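Local structure of O-phospho-L-seryl-tRNA:Cys-tRNA synthase (Methanocaldococcus jannaschii DSM 2661, 5X6B) at residues Ser50-Gln62 with Glu373-Gly385. The protein probably converts O-phosphoseryl-tRNA(Cys) to Cys-tRNA(Cys), using pyridoxal phosphate as cofactor. Numbering follows the deposited sequence.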
ATOM      1  N   SER B  50       4.775  10.842 -15.169  1.00105.81           N
ATOM      2  CA  SER B  50       4.790  12.133 -14.507  1.00109.57           C
ATOM      3  C   SER B  50       6.221  12.639 -14.376  1.00110.52           C
ATOM      4  O   SER B  50       7.052  12.419 -15.260  1.00 98.82           O
ATOM      5  CB  SER B  50       4.124  12.032 -13.135  1.00103.21           C
ATOM      6  OG  SER B  50       2.828  11.468 -13.252  1.00102.12           O
ATOM      7  N   LEU B  51       6.506  13.308 -13.265  1.00103.46           N
ATOM      8  CA  LEU B  51       7.820  13.897 -13.049  1.00100.77           C
ATOM      9  C   LEU B  51       8.351  13.526 -11.669  1.00 91.27           C
ATOM     10  O   LEU B  51       9.157  14.250 -11.087  1.00 95.00           O
ATOM     11  CB  LEU B  51       7.745  15.418 -13.207  1.00 96.22           C
ATOM     12  CG  LEU B  51       7.144  15.938 -14.519  1.00 97.16           C
ATOM     13  CD1 LEU B  51       6.960  17.448 -14.479  1.00 84.35           C
ATOM     14  CD2 LEU B  51       8.001  15.531 -15.711  1.00 93.10           C
ATOM     15  N   THR B  52       7.901  12.383 -11.161  1.00 77.84           N
ATOM     16  CA  THR B  52       8.164  11.991  -9.780  1.00 87.79           C
ATOM     17  C   THR B  52       9.645  11.721  -9.500  1.00 90.82           C
ATOM     18  O   THR B  52      10.111  11.887  -8.370  1.00 93.50           O
ATOM     19  CB  THR B  52       7.346  10.740  -9.406  1.00 95.88           C
ATOM     20  OG1 THR B  52       6.011  10.874  -9.910  1.00 99.31           O
ATOM     21  CG2 THR B  52       7.296  10.562  -7.890  1.00 89.51           C
ATOM     22  N   ARG B  53      10.385  11.313 -10.526  1.00 88.11           N
ATOM     23  CA  ARG B  53      11.798  10.988 -10.354  1.00 73.47           C
ATOM     24  C   ARG B  53      12.715  12.020 -10.986  1.00 70.06           C
ATOM     25  O   ARG B  53      13.932  11.864 -10.976  1.00 60.10           O
ATOM     26  CB  ARG B  53      12.100   9.616 -10.941  1.00 60.19           C
ATOM     27  CG  ARG B  53      11.570   8.476 -10.109  1.00 59.51           C
ATOM     28  CD  ARG B  53      11.591   7.197 -10.904  1.00 64.51           C
ATOM     29  NE  ARG B  53      10.953   6.106 -10.183  1.00 67.18           N
ATOM     30  CZ  ARG B  53       9.641   5.987 -10.019  1.00 60.47           C
ATOM     31  NH1 ARG B  53       9.162   4.955  -9.352  1.00 56.76           N
ATOM     32  NH2 ARG B  53       8.809   6.892 -10.521  1.00 57.14           N
ATOM     33  N   GLU B  54      12.124  13.075 -11.531  1.00 75.36           N
ATOM     34  CA  GLU B  54      12.894  14.122 -12.181  1.00 73.55           C
ATOM     35  C   GLU B  54      13.109  15.313 -11.251  1.00 75.47           C
ATOM     36  O   GLU B  54      13.765  16.288 -11.613  1.00 76.18           O
ATOM     37  CB  GLU B  54      12.187  14.570 -13.459  1.00 82.37           C
ATOM     38  CG  GLU B  54      11.787  13.419 -14.359  1.00 88.72           C
ATOM     39  CD  GLU B  54      12.043  13.712 -15.819  1.00106.26           C
ATOM     40  OE1 GLU B  54      12.267  14.893 -16.159  1.00107.77           O
ATOM     41  OE2 GLU B  54      12.026  12.758 -16.626  1.00108.35           O
ATOM     42  N   PHE B  55      12.551  15.232 -10.050  1.00 66.39           N
ATOM     43  CA  PHE B  55      12.612  16.350  -9.121  1.00 64.96           C
ATOM     44  C   PHE B  55      12.939  15.913  -7.705  1.00 64.50           C
ATOM     45  O   PHE B  55      12.626  14.793  -7.297  1.00 60.90           O
ATOM     46  CB  PHE B  55      11.286  17.114  -9.111  1.00 63.61           C
ATOM     47  CG  PHE B  55      11.000  17.858 -10.380  1.00 68.11           C
ATOM     48  CD1 PHE B  55      11.532  19.116 -10.594  1.00 73.49           C
ATOM     49  CD2 PHE B  55      10.187  17.308 -11.353  1.00 76.14           C
ATOM     50  CE1 PHE B  55      11.270  19.810 -11.761  1.00 73.72           C
ATOM     51  CE2 PHE B  55       9.920  17.998 -12.520  1.00 86.29           C
ATOM     52  CZ  PHE B  55      10.461  19.251 -12.724  1.00 76.67           C
ATOM     53  N   ILE B  56      13.582  16.808  -6.965  1.00 56.47           N
ATOM     54  CA  ILE B  56      13.638  16.691  -5.519  1.00 51.34           C
ATOM     55  C   ILE B  56      12.392  17.369  -4.965  1.00 58.13           C
ATOM     56  O   ILE B  56      12.117  18.535  -5.272  1.00 48.23           O
ATOM     57  CB  ILE B  56      14.901  17.342  -4.923  1.00 58.19           C
ATOM     58  CG1 ILE B  56      16.161  16.648  -5.441  1.00 50.52           C
ATOM     59  CG2 ILE B  56      14.859  17.291  -3.407  1.00 50.69           C
ATOM     60  CD1 ILE B  56      17.438  17.286  -4.953  1.00 52.32           C
ATOM     61  N   ASN B  57      11.626  16.630  -4.172  1.00 50.63           N
ATOM     62  CA  ASN B  57      10.426  17.172  -3.557  1.00 57.22           C
ATOM     63  C   ASN B  57      10.732  17.685  -2.158  1.00 52.91           C
ATOM     64  O   ASN B  57      11.154  16.919  -1.289  1.00 47.93           O
ATOM     65  CB  ASN B  57       9.320  16.114  -3.506  1.00 57.23           C
ATOM     66  CG  ASN B  57       7.957  16.711  -3.226  1.00 58.74           C
ATOM     67  OD1 ASN B  57       7.847  17.817  -2.698  1.00 62.93           O
ATOM     68  ND2 ASN B  57       6.907  15.979  -3.577  1.00 66.50           N
ATOM     69  N   LEU B  58      10.512  18.978  -1.944  1.00 50.78           N
ATOM     70  CA  LEU B  58      10.812  19.603  -0.660  1.00 58.19           C
ATOM     71  C   LEU B  58       9.589  19.726   0.247  1.00 59.07           C
ATOM     72  O   LEU B  58       9.686  20.273   1.345  1.00 60.86           O
ATOM     73  CB  LEU B  58      11.423  20.988  -0.878  1.00 50.56           C
ATOM     74  CG  LEU B  58      12.806  21.016  -1.532  1.00 55.87           C
ATOM     75  CD1 LEU B  58      13.314  22.444  -1.651  1.00 45.06           C
ATOM     76  CD2 LEU B  58      13.790  20.149  -0.753  1.00 49.73           C
ATOM     77  N   ASN B  59       8.445  19.220  -0.209  1.00 57.77           N
ATOM     78  CA  ASN B  59       7.211  19.290   0.573  1.00 51.74           C
ATOM     79  C   ASN B  59       7.299  18.455   1.851  1.00 53.76           C
ATOM     80  O   ASN B  59       7.476  17.238   1.794  1.00 59.51           O
ATOM     81  CB  ASN B  59       6.025  18.835  -0.276  1.00 63.74           C
ATOM     82  CG  ASN B  59       4.693  19.256   0.306  1.00 65.44           C
ATOM     83  OD1 ASN B  59       4.521  19.317   1.524  1.00 63.94           O
ATOM     84  ND2 ASN B  59       3.740  19.553  -0.569  1.00 68.53           N
ATOM     85  N   PRO B  60       7.182  19.113   3.013  1.00 53.17           N
ATOM     86  CA  PRO B  60       7.348  18.456   4.317  1.00 49.64           C
ATOM     87  C   PRO B  60       6.363  17.320   4.587  1.00 50.09           C
ATOM     88  O   PRO B  60       6.713  16.396   5.327  1.00 38.44           O
ATOM     89  CB  PRO B  60       7.129  19.596   5.307  1.00 46.33           C
ATOM     90  CG  PRO B  60       7.521  20.815   4.554  1.00 53.54           C
ATOM     91  CD  PRO B  60       7.079  20.576   3.145  1.00 41.67           C
ATOM     92  N   ILE B  61       5.162  17.385   4.015  1.00 47.79           N
ATOM     93  CA  ILE B  61       4.190  16.309   4.203  1.00 61.55           C
ATOM     94  C   ILE B  61       4.583  15.086   3.375  1.00 53.69           C
ATOM     95  O   ILE B  61       4.084  13.980   3.591  1.00 63.72           O
ATOM     96  CB  ILE B  61       2.755  16.752   3.826  1.00 69.01           C
ATOM     97  CG1 ILE B  61       2.579  16.816   2.309  1.00 58.01           C
ATOM     98  CG2 ILE B  61       2.416  18.093   4.458  1.00 47.11           C
ATOM     99  CD1 ILE B  61       1.133  16.934   1.879  1.00 71.60           C
ATOM    100  N   GLN B  62       5.510  15.294   2.445  1.00 59.91           N
ATOM    101  CA  GLN B  62       5.909  14.264   1.502  1.00 54.68           C
ATOM    102  C   GLN B  62       7.186  13.525   1.931  1.00 58.24           C
ATOM    103  O   GLN B  62       7.345  12.337   1.639  1.00 52.25           O
ATOM    104  CB  GLN B  62       6.103  14.889   0.121  1.00 55.35           C
ATOM    105  CG  GLN B  62       6.181  13.886  -1.007  1.00 77.96           C
ATOM    106  CD  GLN B  62       4.934  13.035  -1.094  1.00 95.64           C
ATOM    107  OE1 GLN B  62       3.827  13.549  -1.280  1.00 83.05           O
ATOM    108  NE2 GLN B  62       5.105  11.724  -0.949  1.00 82.25           N
ATOM    109  N   GLU B 373      12.126  28.983 -11.309  1.00 70.59           N
ATOM    110  CA  GLU B 373      13.578  28.885 -11.207  1.00 61.75           C
ATOM    111  C   GLU B 373      14.001  27.584 -10.529  1.00 61.19           C
ATOM    112  O   GLU B 373      15.092  27.079 -10.772  1.00 70.70           O
ATOM    113  CB  GLU B 373      14.146  30.086 -10.447  1.00 67.63           C
ATOM    114  CG  GLU B 373      14.201  31.383 -11.244  1.00 73.66           C
ATOM    115  CD  GLU B 373      15.040  31.272 -12.503  1.00 80.53           C
ATOM    116  OE1 GLU B 373      16.136  30.675 -12.445  1.00 93.01           O
ATOM    117  OE2 GLU B 373      14.598  31.783 -13.555  1.00 84.84           O
ATOM    118  N   LEU B 374      13.132  27.049  -9.675  1.00 62.88           N
ATOM    119  CA  LEU B 374      13.407  25.792  -8.986  1.00 54.53           C
ATOM    120  C   LEU B 374      13.170  24.592  -9.898  1.00 64.80           C
ATOM    121  O   LEU B 374      13.956  23.644  -9.908  1.00 62.31           O
ATOM    122  CB  LEU B 374      12.539  25.662  -7.729  1.00 61.37           C
ATOM    123  CG  LEU B 374      12.905  26.478  -6.486  1.00 60.40           C
ATOM    124  CD1 LEU B 374      11.844  26.308  -5.421  1.00 61.01           C
ATOM    125  CD2 LEU B 374      14.257  26.066  -5.941  1.00 61.06           C
ATOM    126  N   LYS B 375      12.075  24.635 -10.652  1.00 62.39           N
ATOM    127  CA  LYS B 375      11.736  23.553 -11.567  1.00 70.70           C
ATOM    128  C   LYS B 375      12.797  23.462 -12.656  1.00 64.93           C
ATOM    129  O   LYS B 375      13.181  22.368 -13.076  1.00 67.45           O
ATOM    130  CB  LYS B 375      10.342  23.770 -12.171  1.00 72.42           C
ATOM    131  CG  LYS B 375      10.216  23.396 -13.640  1.00 90.16           C
ATOM    132  CD  LYS B 375       9.079  24.156 -14.305  1.00 89.13           C
ATOM    133  CE  LYS B 375       8.848  23.674 -15.729  1.00 92.39           C
ATOM    134  NZ  LYS B 375       7.740  24.429 -16.373  1.00 99.46           N
ATOM    135  N   LYS B 376      13.285  24.623 -13.081  1.00 67.55           N
ATOM    136  CA  LYS B 376      14.355  24.712 -14.070  1.00 66.11           C
ATOM    137  C   LYS B 376      15.617  24.000 -13.578  1.00 66.80           C
ATOM    138  O   LYS B 376      16.448  23.564 -14.374  1.00 66.29           O
ATOM    139  CB  LYS B 376      14.655  26.180 -14.390  1.00 66.26           C
ATOM    140  CG  LYS B 376      15.610  26.402 -15.553  1.00 84.79           C
ATOM    141  CD  LYS B 376      15.388  27.771 -16.188  1.00100.90           C
ATOM    142  CE  LYS B 376      16.188  27.932 -17.475  1.00105.38           C
ATOM    143  NZ  LYS B 376      16.039  29.296 -18.060  1.00101.72           N
ATOM    144  N   ARG B 377      15.748  23.875 -12.263  1.00 65.88           N
ATOM    145  CA  ARG B 377      16.895  23.198 -11.671  1.00 61.89           C
ATOM    146  C   ARG B 377      16.476  21.895 -10.999  1.00 62.46           C
ATOM    147  O   ARG B 377      17.179  21.382 -10.126  1.00 52.24           O
ATOM    148  CB  ARG B 377      17.596  24.118 -10.672  1.00 49.64           C
ATOM    149  CG  ARG B 377      17.756  25.526 -11.199  1.00 69.17           C
ATOM    150  CD  ARG B 377      18.780  26.330 -10.429  1.00 64.18           C
ATOM    151  NE  ARG B 377      18.921  27.666 -10.998  1.00 74.25           N
ATOM    152  CZ  ARG B 377      19.976  28.451 -10.812  1.00 84.15           C
ATOM    153  NH1 ARG B 377      20.015  29.659 -11.363  1.00 88.16           N
ATOM    154  NH2 ARG B 377      20.996  28.023 -10.083  1.00 63.03           N
ATOM    155  N   GLY B 378      15.323  21.371 -11.406  1.00 58.76           N
ATOM    156  CA  GLY B 378      14.885  20.054 -10.974  1.00 56.79           C
ATOM    157  C   GLY B 378      14.449  19.966  -9.526  1.00 56.04           C
ATOM    158  O   GLY B 378      14.630  18.934  -8.876  1.00 48.13           O
ATOM    159  N   ILE B 379      13.856  21.043  -9.020  1.00 57.69           N
ATOM    160  CA  ILE B 379      13.381  21.071  -7.642  1.00 58.10           C
ATOM    161  C   ILE B 379      11.928  21.527  -7.571  1.00 55.93           C
ATOM    162  O   ILE B 379      11.525  22.473  -8.250  1.00 55.67           O
ATOM    163  CB  ILE B 379      14.248  22.001  -6.760  1.00 56.52           C
ATOM    164  CG1 ILE B 379      15.721  21.591  -6.823  1.00 54.28           C
ATOM    165  CG2 ILE B 379      13.772  21.970  -5.320  1.00 49.46           C
ATOM    166  CD1 ILE B 379      16.636  22.503  -6.042  1.00 53.93           C
ATOM    167  N   GLY B 380      11.140  20.847  -6.750  1.00 46.89           N
ATOM    168  CA  GLY B 380       9.768  21.247  -6.524  1.00 35.29           C
ATOM    169  C   GLY B 380       9.364  21.005  -5.086  1.00 55.90           C
ATOM    170  O   GLY B 380      10.203  20.675  -4.245  1.00 47.99           O
ATOM    171  N   GLY B 381       8.076  21.163  -4.799  1.00 52.92           N
ATOM    172  CA  GLY B 381       7.574  20.925  -3.459  1.00 54.25           C
ATOM    173  C   GLY B 381       7.243  22.219  -2.748  1.00 59.01           C
ATOM    174  O   GLY B 381       6.705  22.206  -1.642  1.00 55.85           O
ATOM    175  N   ILE B 382       7.572  23.338  -3.383  1.00 55.13           N
ATOM    176  CA  ILE B 382       7.221  24.651  -2.858  1.00 67.32           C
ATOM    177  C   ILE B 382       6.019  25.199  -3.622  1.00 62.93           C
ATOM    178  O   ILE B 382       5.967  25.113  -4.848  1.00 73.37           O
ATOM    179  CB  ILE B 382       8.400  25.646  -2.967  1.00 66.14           C
ATOM    180  CG1 ILE B 382       9.692  25.011  -2.458  1.00 52.43           C
ATOM    181  CG2 ILE B 382       8.100  26.923  -2.196  1.00 61.42           C
ATOM    182  CD1 ILE B 382       9.625  24.554  -1.025  1.00 62.28           C
ATOM    183  N   ARG B 383       5.049  25.753  -2.901  1.00 73.20           N
ATOM    184  CA  ARG B 383       3.860  26.317  -3.535  1.00 73.57           C
ATOM    185  C   ARG B 383       4.223  27.465  -4.468  1.00 69.93           C
ATOM    186  O   ARG B 383       4.999  28.345  -4.106  1.00 85.01           O
ATOM    187  CB  ARG B 383       2.864  26.798  -2.483  1.00 76.34           C
ATOM    188  CG  ARG B 383       2.244  25.684  -1.663  1.00102.31           C
ATOM    189  CD  ARG B 383       1.218  26.241  -0.695  1.00 94.92           C
ATOM    190  NE  ARG B 383       0.220  27.052  -1.385  1.00 83.51           N
ATOM    191  CZ  ARG B 383      -0.725  27.753  -0.771  1.00108.22           C
ATOM    192  NH1 ARG B 383      -0.806  27.745   0.553  1.00108.35           N
ATOM    193  NH2 ARG B 383      -1.591  28.465  -1.482  1.00103.65           N
ATOM    194  N   ALA B 384       3.668  27.445  -5.674  1.00 63.56           N
ATOM    195  CA  ALA B 384       3.905  28.517  -6.628  1.00 73.79           C
ATOM    196  C   ALA B 384       3.220  29.795  -6.155  1.00 75.56           C
ATOM    197  O   ALA B 384       2.200  29.737  -5.469  1.00 73.86           O
ATOM    198  CB  ALA B 384       3.411  28.121  -8.014  1.00 67.60           C
ATOM    199  N   GLY B 385       3.797  30.942  -6.502  1.00 74.74           N
ATOM    200  CA  GLY B 385       3.197  32.227  -6.188  1.00 81.80           C
ATOM    201  C   GLY B 385       3.514  32.798  -4.818  1.00 86.00           C
ATOM    202  O   GLY B 385       3.315  33.988  -4.580  1.00 94.22           O
TER
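F55 and I56 run beside G378 and I379 in a short parallel beta pairing, two strands from distant parts of the chain joined in register. I56 N donates to G378 O, I56 O receives G380 N at 2.9 Å in a nearly straight bond (176°), and L58 N continues to G380 O. G378 is also the C-prime residue of a Schellman motif ending helix 369-375, so the strand starts straight from the helix terminus. Against that helix end the F55 ring stands edge-on: with CG anti to the carbonyl carbon (chi1 -69°), its edge is toward I379 N and K375 O, F55 CE1 standing 3.5 Å from K375 O. Replacing F55 by an alanine is likely to open a gap beside K375 CB and the G378-I379 backbone, whose edge-on ring partner would be gone. L58 slants across I379, with L58 CD1 3.7 Å from I379 CG2. L58 CB meets I382 CD1; V405 of helix 399-415 and M392 of strand 389-392 also pack on L58. At the end of the strand, N57 closes an Asx turn: CG anti to the backbone N (chi1 -165°) lets N57 OD1 accept a hydrogen bond from N59 N (2.9 Å). The same N57 OD1 lies 3.2 Å from G381 CA.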